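Local atomic coordinates of alginate lyase (Aplysia kurodai, PDB entry 5GMT), a protein that cleaves the brown-algal polysaccharide alginate as a family 14 polysaccharide lyase, with specificity for polymannuronate. Residues 29-34 / 45-50. Residues are numbered along the deposited sequence; the frame is centred on the assembly and turned at random.
Sequences STILGH and DSISTS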
ATOM      1  N   SER A  29     -12.575  16.062  -4.191  1.00  7.67           N
ATOM      2  CA  SER A  29     -12.776  15.423  -5.492  1.00  8.78           C
ATOM      3  C   SER A  29     -11.814  15.964  -6.552  1.00  9.30           C
ATOM      4  O   SER A  29     -11.391  15.223  -7.436  1.00 13.69           O
ATOM      5  CB  SER A  29     -14.213  15.583  -5.973  1.00 11.98           C
ATOM      6  OG  SER A  29     -14.378  14.882  -7.199  1.00 21.51           O
ATOM      7  N   THR A  30     -11.445  17.239  -6.449  1.00  7.34           N
ATOM      8  CA  THR A  30     -10.493  17.812  -7.380  1.00  9.48           C
ATOM      9  C   THR A  30      -9.059  17.434  -7.000  1.00  9.19           C
ATOM     10  O   THR A  30      -8.234  17.146  -7.867  1.00 10.67           O
ATOM     11  CB  THR A  30     -10.650  19.342  -7.457  1.00 12.24           C
ATOM     12  OG1 THR A  30     -11.983  19.649  -7.893  1.00 12.60           O
ATOM     13  CG2 THR A  30      -9.657  19.926  -8.452  1.00 14.28           C
ATOM     14  N   ILE A  31      -8.766  17.418  -5.701  1.00 10.79           N
ATOM     15  CA  ILE A  31      -7.448  16.976  -5.235  1.00  9.67           C
ATOM     16  C   ILE A  31      -7.121  15.592  -5.795  1.00  8.16           C
ATOM     17  O   ILE A  31      -6.009  15.343  -6.266  1.00  9.10           O
ATOM     18  CB  ILE A  31      -7.374  16.946  -3.694  1.00  6.02           C
ATOM     19  CG1 ILE A  31      -7.504  18.376  -3.141  1.00  7.83           C
ATOM     20  CG2 ILE A  31      -6.076  16.287  -3.211  1.00 10.02           C
ATOM     21  CD1 ILE A  31      -7.633  18.451  -1.638  1.00  6.21           C
ATOM     22  N   LEU A  32      -8.112  14.710  -5.774  1.00  8.50           N
ATOM     23  CA  LEU A  32      -7.900  13.316  -6.162  1.00  9.58           C
ATOM     24  C   LEU A  32      -8.188  13.061  -7.639  1.00 12.38           C
ATOM     25  O   LEU A  32      -8.209  11.908  -8.069  1.00  8.59           O
ATOM     26  CB  LEU A  32      -8.781  12.394  -5.316  1.00  8.79           C
ATOM     27  CG  LEU A  32      -8.608  12.472  -3.810  1.00  8.01           C
ATOM     28  CD1 LEU A  32      -9.547  11.469  -3.139  1.00  7.22           C
ATOM     29  CD2 LEU A  32      -7.149  12.200  -3.460  1.00  7.92           C
ATOM     30  N   GLY A  33      -8.395  14.129  -8.407  1.00  9.30           N
ATOM     31  CA  GLY A  33      -8.846  13.993  -9.784  1.00  9.74           C
ATOM     32  C   GLY A  33      -8.055  13.033 -10.657  1.00  9.96           C
ATOM     33  O   GLY A  33      -8.638  12.182 -11.339  1.00 11.88           O
ATOM     34  N   HIS A  34      -6.730  13.145 -10.634  1.00  8.41           N
ATOM     35  CA  HIS A  34      -5.909  12.327 -11.518  1.00  8.23           C
ATOM     36  C   HIS A  34      -5.679  10.908 -10.985  1.00 10.94           C
ATOM     37  O   HIS A  34      -5.006  10.122 -11.639  1.00  9.63           O
ATOM     38  CB  HIS A  34      -4.563  12.999 -11.794  1.00 10.14           C
ATOM     39  CG  HIS A  34      -3.784  12.358 -12.906  1.00 18.32           C
ATOM     40  ND1 HIS A  34      -4.283  12.228 -14.186  1.00 24.21           N
ATOM     41  CD2 HIS A  34      -2.547  11.802 -12.926  1.00 14.72           C
ATOM     42  CE1 HIS A  34      -3.388  11.620 -14.945  1.00 28.01           C
ATOM     43  NE2 HIS A  34      -2.327  11.348 -14.205  1.00 14.18           N
ATOM     44  N   ASP A  45     -12.103  14.330   5.500  1.00 10.62           N
ATOM     45  CA  ASP A  45     -11.691  15.260   6.560  1.00  9.11           C
ATOM     46  C   ASP A  45     -10.184  15.216   6.874  1.00 10.08           C
ATOM     47  O   ASP A  45      -9.656  16.142   7.497  1.00  8.14           O
ATOM     48  CB  ASP A  45     -12.528  15.014   7.836  1.00  8.34           C
ATOM     49  CG  ASP A  45     -12.251  13.652   8.496  1.00 13.37           C
ATOM     50  OD1 ASP A  45     -12.791  13.405   9.600  1.00 15.54           O
ATOM     51  OD2 ASP A  45     -11.494  12.837   7.938  1.00 13.20           O
ATOM     52  N   SER A  46      -9.492  14.163   6.435  1.00  7.09           N
ATOM     53  CA  SER A  46      -8.043  14.051   6.616  1.00  6.92           C
ATOM     54  C   SER A  46      -7.236  14.490   5.398  1.00  6.73           C
ATOM     55  O   SER A  46      -6.007  14.564   5.455  1.00  7.27           O
ATOM     56  CB  SER A  46      -7.664  12.606   6.961  1.00  7.35           C
ATOM     57  OG  SER A  46      -7.839  12.357   8.339  1.00  7.33           O
ATOM     58  N   ILE A  47      -7.917  14.787   4.296  1.00  6.11           N
ATOM     59  CA  ILE A  47      -7.219  15.039   3.038  1.00  7.65           C
ATOM     60  C   ILE A  47      -7.022  16.524   2.766  1.00  6.50           C
ATOM     61  O   ILE A  47      -7.968  17.319   2.845  1.00  9.65           O
ATOM     62  CB  ILE A  47      -7.971  14.393   1.851  1.00  9.43           C
ATOM     63  CG1 ILE A  47      -7.925  12.866   2.002  1.00  7.69           C
ATOM     64  CG2 ILE A  47      -7.360  14.837   0.504  1.00  7.20           C
ATOM     65  CD1 ILE A  47      -8.676  12.100   0.918  1.00 10.38           C
ATOM     66  N   SER A  48      -5.783  16.888   2.457  1.00  5.09           N
ATOM     67  CA  SER A  48      -5.470  18.245   2.037  1.00  8.06           C
ATOM     68  C   SER A  48      -4.236  18.211   1.144  1.00  8.55           C
ATOM     69  O   SER A  48      -3.818  17.142   0.680  1.00  7.89           O
ATOM     70  CB  SER A  48      -5.247  19.150   3.249  1.00 11.07           C
ATOM     71  OG  SER A  48      -5.204  20.513   2.847  1.00 15.78           O
ATOM     72  N   THR A  49      -3.649  19.378   0.895  1.00  7.83           N
ATOM     73  CA  THR A  49      -2.468  19.466   0.040  1.00  8.58           C
ATOM     74  C   THR A  49      -1.456  20.404   0.676  1.00 10.61           C
ATOM     75  O   THR A  49      -1.836  21.293   1.438  1.00 10.84           O
ATOM     76  CB  THR A  49      -2.813  19.986  -1.364  1.00  7.26           C
ATOM     77  OG1 THR A  49      -3.191  21.365  -1.273  1.00 12.79           O
ATOM     78  CG2 THR A  49      -3.954  19.186  -1.990  1.00 10.47           C
ATOM     79  N   SER A  50      -0.179  20.226   0.358  1.00  6.98           N
ATOM     80  CA  SER A  50       0.858  21.019   1.008  1.00 12.85           C
ATOM     81  C   SER A  50       2.164  20.995   0.229  1.00 13.57           C
ATOM     82  O   SER A  50       2.560  19.959  -0.317  1.00 10.21           O
ATOM     83  CB  SER A  50       1.096  20.514   2.439  1.00  9.61           C
ATOM     84  OG  SER A  50       2.122  21.253   3.089  1.00 10.22           O
TER
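A small, wholly apolar helix-on-strand contact near the edge of the fold sets the short helix 28-31 against strand 47-50, burying 190 Å² in all. Ile31, in the short helix, makes the largest single contribution. Its CG1 lies anti to the carbonyl carbon (chi1 -65°) and the chain is extended to CD1, so that the side chain lies slantwise over the Thr49 methyl: the CD1 of Ile31 is 3.8 Å from Thr49 CG2, and Ile31 CG1 and CG2 also lie 3.8 Å from Thr49 CG2. The tip of Ile31 also reaches the backbone, with CD1 4.3 Å from Ser48 CA. Next along the strand, Ile47 lies alongside Ile31 and points the opposite way, their CG2 methyls 4.2 Å apart. Strand 47-50 pairs antiparallel with strand 58-63 in one of the two antiparallel sheets of this concanavalin-clan fold, and Leu59 of that neighbouring strand touches both isoleucines. An alanine in place of Ile31 would remove CG1, CG2 and CD1 and would probably leave the Thr49 methyl and this part of the strand poorly covered by the helix. The next residue, Leu32, meets Ile47 tip to tip, CD1 to CD1 at 4.2 Å, while Phe79 and Ala77 of strand 76-81 pack on Leu32 and Ile47 respectively. Thr49 is amphipathic here: its methyl serves the helix, whereas OG1 hydrogen-bonds to Arg57 NH1.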